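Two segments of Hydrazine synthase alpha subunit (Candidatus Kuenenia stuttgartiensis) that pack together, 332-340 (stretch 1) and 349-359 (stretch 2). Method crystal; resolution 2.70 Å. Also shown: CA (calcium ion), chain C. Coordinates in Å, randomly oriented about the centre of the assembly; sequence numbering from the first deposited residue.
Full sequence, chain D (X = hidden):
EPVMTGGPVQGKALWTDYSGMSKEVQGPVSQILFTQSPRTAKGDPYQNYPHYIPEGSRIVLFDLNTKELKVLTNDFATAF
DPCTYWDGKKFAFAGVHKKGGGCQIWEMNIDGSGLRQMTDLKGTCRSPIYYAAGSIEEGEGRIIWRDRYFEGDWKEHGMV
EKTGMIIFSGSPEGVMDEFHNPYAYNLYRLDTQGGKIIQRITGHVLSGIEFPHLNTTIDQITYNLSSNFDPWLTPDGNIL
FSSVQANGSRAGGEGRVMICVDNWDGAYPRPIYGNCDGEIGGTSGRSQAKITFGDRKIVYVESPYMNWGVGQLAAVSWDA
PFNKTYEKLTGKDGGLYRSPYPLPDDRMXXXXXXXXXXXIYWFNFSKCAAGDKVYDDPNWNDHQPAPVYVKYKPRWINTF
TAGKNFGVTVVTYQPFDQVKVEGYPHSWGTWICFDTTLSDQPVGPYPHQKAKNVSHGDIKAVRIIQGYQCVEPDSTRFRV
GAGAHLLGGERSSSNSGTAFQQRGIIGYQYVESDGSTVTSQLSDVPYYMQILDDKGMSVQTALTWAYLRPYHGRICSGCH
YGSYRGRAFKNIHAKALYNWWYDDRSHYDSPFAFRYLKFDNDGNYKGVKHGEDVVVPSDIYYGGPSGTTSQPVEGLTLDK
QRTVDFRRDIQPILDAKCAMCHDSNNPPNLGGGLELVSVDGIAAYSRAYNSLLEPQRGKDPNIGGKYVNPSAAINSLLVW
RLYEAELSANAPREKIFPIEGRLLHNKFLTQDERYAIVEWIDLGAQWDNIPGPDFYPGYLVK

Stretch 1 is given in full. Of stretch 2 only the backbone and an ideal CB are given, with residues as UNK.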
# COMPACT_ATOMS: atom_id res chain seq x y z
N LYS D 332 -4.00 19.71 13.80
CA LYS D 332 -4.67 20.81 13.12
C LYS D 332 -3.99 22.16 13.35
O LYS D 332 -4.34 23.15 12.71
CB LYS D 332 -6.14 20.87 13.56
CG LYS D 332 -7.04 19.96 12.74
CD LYS D 332 -8.21 19.43 13.55
CE LYS D 332 -8.48 17.97 13.22
NZ LYS D 332 -8.51 17.11 14.43
N ASP D 333 -3.03 22.20 14.27
CA ASP D 333 -2.23 23.41 14.48
C ASP D 333 -0.87 23.36 13.77
O ASP D 333 -0.13 24.34 13.76
CB ASP D 333 -2.02 23.66 15.97
CG ASP D 333 -1.51 22.43 16.70
OD1 ASP D 333 -0.45 21.89 16.31
OD2 ASP D 333 -2.17 22.00 17.67
N GLY D 334 -0.54 22.21 13.19
CA GLY D 334 0.74 22.03 12.52
C GLY D 334 1.94 21.89 13.45
O GLY D 334 3.08 21.82 12.99
N GLY D 335 1.69 21.85 14.75
CA GLY D 335 2.75 21.73 15.73
C GLY D 335 3.22 20.30 15.95
O GLY D 335 2.59 19.36 15.47
N LEU D 336 4.32 20.14 16.67
CA LEU D 336 4.87 18.82 16.96
C LEU D 336 4.70 18.44 18.42
O LEU D 336 5.00 19.22 19.33
CB LEU D 336 6.35 18.76 16.57
CG LEU D 336 6.68 18.83 15.08
CD1 LEU D 336 8.17 18.69 14.85
CD2 LEU D 336 5.91 17.77 14.31
N TYR D 337 4.21 17.22 18.65
CA TYR D 337 3.96 16.71 19.99
C TYR D 337 4.90 15.57 20.36
O TYR D 337 5.33 14.80 19.50
CB TYR D 337 2.51 16.24 20.12
CG TYR D 337 1.48 17.34 20.08
CD1 TYR D 337 1.10 17.92 18.88
CD2 TYR D 337 0.87 17.80 21.25
CE1 TYR D 337 0.15 18.93 18.84
CE2 TYR D 337 -0.07 18.80 21.22
CZ TYR D 337 -0.43 19.37 20.01
OH TYR D 337 -1.37 20.37 19.98
N ARG D 338 5.22 15.47 21.65
CA ARG D 338 6.03 14.37 22.16
C ARG D 338 5.78 14.17 23.66
O ARG D 338 5.31 15.09 24.35
CB ARG D 338 7.51 14.63 21.90
CG ARG D 338 8.09 15.77 22.72
CD ARG D 338 9.46 16.21 22.23
NE ARG D 338 10.47 15.16 22.34
CZ ARG D 338 11.76 15.34 22.10
NH1 ARG D 338 12.21 16.54 21.74
NH2 ARG D 338 12.61 14.34 22.22
N SER D 339 6.09 12.97 24.14
CA SER D 339 6.04 12.63 25.56
C SER D 339 4.72 12.98 26.26
O SER D 339 4.70 13.84 27.14
CB SER D 339 7.19 13.31 26.30
OG SER D 339 8.43 13.03 25.66
N PRO D 340 3.61 12.33 25.86
CA PRO D 340 2.34 12.58 26.54
C PRO D 340 2.28 11.87 27.89
O PRO D 340 2.80 10.77 28.02
CB PRO D 340 1.31 11.99 25.57
CG PRO D 340 2.05 10.88 24.89
CD PRO D 340 3.48 11.33 24.78
N UNK D 349 -0.34 15.79 30.53
CA UNK D 349 0.76 16.72 30.28
C UNK D 349 1.47 16.34 28.99
O UNK D 349 1.87 15.19 28.82
CB UNK D 349 1.74 16.73 31.45
N UNK D 350 1.61 17.30 28.09
CA UNK D 350 2.25 17.03 26.81
C UNK D 350 3.43 17.95 26.55
O UNK D 350 3.45 19.09 27.02
CB UNK D 350 1.23 17.16 25.68
N UNK D 351 4.42 17.46 25.82
CA UNK D 351 5.49 18.33 25.35
C UNK D 351 5.15 18.78 23.93
O UNK D 351 4.90 17.96 23.05
CB UNK D 351 6.84 17.62 25.40
N UNK D 352 5.14 20.09 23.73
CA UNK D 352 4.60 20.65 22.50
C UNK D 352 5.48 21.77 21.96
O UNK D 352 5.90 22.66 22.70
CB UNK D 352 3.18 21.17 22.73
N UNK D 353 5.78 21.69 20.67
CA UNK D 353 6.40 22.81 19.98
C UNK D 353 5.49 23.26 18.86
O UNK D 353 5.36 22.58 17.84
CB UNK D 353 7.78 22.44 19.44
N UNK D 354 4.85 24.41 19.05
CA UNK D 354 4.00 25.00 18.02
C UNK D 354 4.80 25.28 16.77
O UNK D 354 4.69 24.59 15.75
CB UNK D 354 3.34 26.29 18.53
N UNK D 355 5.61 26.32 16.86
CA UNK D 355 6.54 26.69 15.82
C UNK D 355 7.95 26.20 16.08
O UNK D 355 8.89 26.73 15.52
CB UNK D 355 6.55 28.21 15.65
N UNK D 356 8.11 25.24 17.00
CA UNK D 356 9.39 24.58 17.17
C UNK D 356 10.19 24.71 18.45
O UNK D 356 11.24 24.08 18.59
CB UNK D 356 10.30 25.07 16.04
N UNK D 357 9.73 25.53 19.39
CA UNK D 357 10.30 25.48 20.73
C UNK D 357 9.45 24.56 21.61
O UNK D 357 8.30 24.88 21.92
CB UNK D 357 10.39 26.88 21.34
N UNK D 358 10.01 23.42 21.99
CA UNK D 358 9.29 22.44 22.81
C UNK D 358 9.14 22.91 24.25
O UNK D 358 10.10 23.39 24.86
CB UNK D 358 10.01 21.09 22.78
N UNK D 359 7.94 22.76 24.79
CA UNK D 359 7.66 23.15 26.17
C UNK D 359 6.61 22.26 26.80
O UNK D 359 6.00 21.44 26.12
CB UNK D 359 7.21 24.61 26.23
CA CA C . 11.32 25.27 25.60

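Strand 349-353 runs antiparallel to strand 336-340. Position 353 pairs with L336 and position 351 with R338, each pair joined by two N-H...O bonds of 2.9 Å between N of one residue and O of the other.

At position 349 CB points sideways, with nothing of stretch 1 within 5.5 Å. Stretch 1 sets little limit here. The residue is L349, whose end leads away.

At position 350 the CB also points sideways, 4.5 Å from Y337 CD2. A small or branched apolar side chain would suit. It is V350. V350 CG1 lies 4.3 Å from P340 CB, and V350 CG2 lies 4.4 Å from Y337 CD2, at the edge of that ring.

Position 351 shares a face with R338. The CB is 3.1 Å from R338 O, which is tight for any residue with a CB. Beside R338 a small or polar side chain would suit, and others could be tolerated. It is S351, with S351 OG 3.5 Å from R338 CG. OG finds its hydrogen bond elsewhere in the structure.

Position 352 is on the face of Y337, its CB 4.3 Å from Y337 CE2. Beyond lies the open space over glycine G335. A flat aromatic side chain fits best, and the D333 carboxylate makes a polar end plausible. It is Y352. Y352 CD1 lies over one face of the Y337 ring, 3.3 Å from Y337 CZ; the rings meet obliquely, centroids 4.7 Å apart and planes at 43°. Y352 CE1 lies 3.9 Å from G335 CA. Y352 OH reaches 3.5 Å from D333 CG.

Position 353 is on the face of L336, its CB 4.3 Å from L336 O. Several small or apolar residues would do. It is A353.

Position 354 points away, so many residues would be tolerated, polar ones included. It is E354. E354 O makes a CA-H...O contact with G335 CA at 3.5 Å.

Position 355 points away too, but D333 O and G334 O offer acceptors to a long, basic side chain that curls back. It is R355: R355 NH2 lies 3.6 Å from D333 O, and R355 NH1 donates to E354 O at 2.6 Å.

Position 356, with phi 115°, would jam a CB against the preceding carbonyl O. It is G356.

Position 357 is out of reach and open in choice. It is D357.

Position 358 points toward stretch 1, its CB 4.9 Å from R338 CD. Large apolar or aromatic residues suit. It is F358. R338 CD sits over its ring face, a CH-pi contact. F358 CZ touches L336 CB at 3.9 Å. F358 O binds the calcium ion CA at 2.4 Å.

Position 359 is out of reach, and phi/psi of -148/172 suits most residues. It is G359.

Stretch 2 (349-359) LVSYAERGDFG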
# COMPACT_ATOMS: atom_id res chain seq x y z
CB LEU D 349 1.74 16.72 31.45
CG LEU D 349 1.35 17.53 32.69
CD1 LEU D 349 2.34 17.28 33.82
CD2 LEU D 349 1.28 19.01 32.36
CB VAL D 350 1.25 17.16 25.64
CG1 VAL D 350 0.16 16.10 25.75
CG2 VAL D 350 0.63 18.55 25.62
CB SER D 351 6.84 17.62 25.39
OG SER D 351 7.86 18.46 24.88
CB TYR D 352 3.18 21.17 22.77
CG TYR D 352 2.57 21.98 21.65
CD1 TYR D 352 2.17 21.38 20.47
CD2 TYR D 352 2.36 23.35 21.80
CE1 TYR D 352 1.59 22.13 19.45
CE2 TYR D 352 1.78 24.10 20.80
CZ TYR D 352 1.40 23.48 19.63
OH TYR D 352 0.83 24.22 18.62
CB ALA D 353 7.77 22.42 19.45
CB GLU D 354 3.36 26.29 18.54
CG GLU D 354 2.34 26.91 17.61
CD GLU D 354 1.79 28.22 18.15
OE1 GLU D 354 2.34 28.72 19.16
OE2 GLU D 354 0.82 28.75 17.57
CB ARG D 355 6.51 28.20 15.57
CG ARG D 355 5.41 28.53 14.57
CD ARG D 355 5.39 27.49 13.45
NE ARG D 355 4.14 27.46 12.69
CZ ARG D 355 3.26 26.46 12.75
NH1 ARG D 355 3.49 25.42 13.54
NH2 ARG D 355 2.15 26.51 12.02
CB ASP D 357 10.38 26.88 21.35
CG ASP D 357 11.23 26.90 22.61
OD1 ASP D 357 12.25 26.18 22.66
OD2 ASP D 357 10.87 27.64 23.55
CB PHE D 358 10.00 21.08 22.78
CG PHE D 358 9.65 20.24 21.59
CD1 PHE D 358 8.41 19.64 21.48
CD2 PHE D 358 10.58 20.03 20.57
CE1 PHE D 358 8.09 18.86 20.39
CE2 PHE D 358 10.26 19.25 19.48
CZ PHE D 358 9.01 18.67 19.39
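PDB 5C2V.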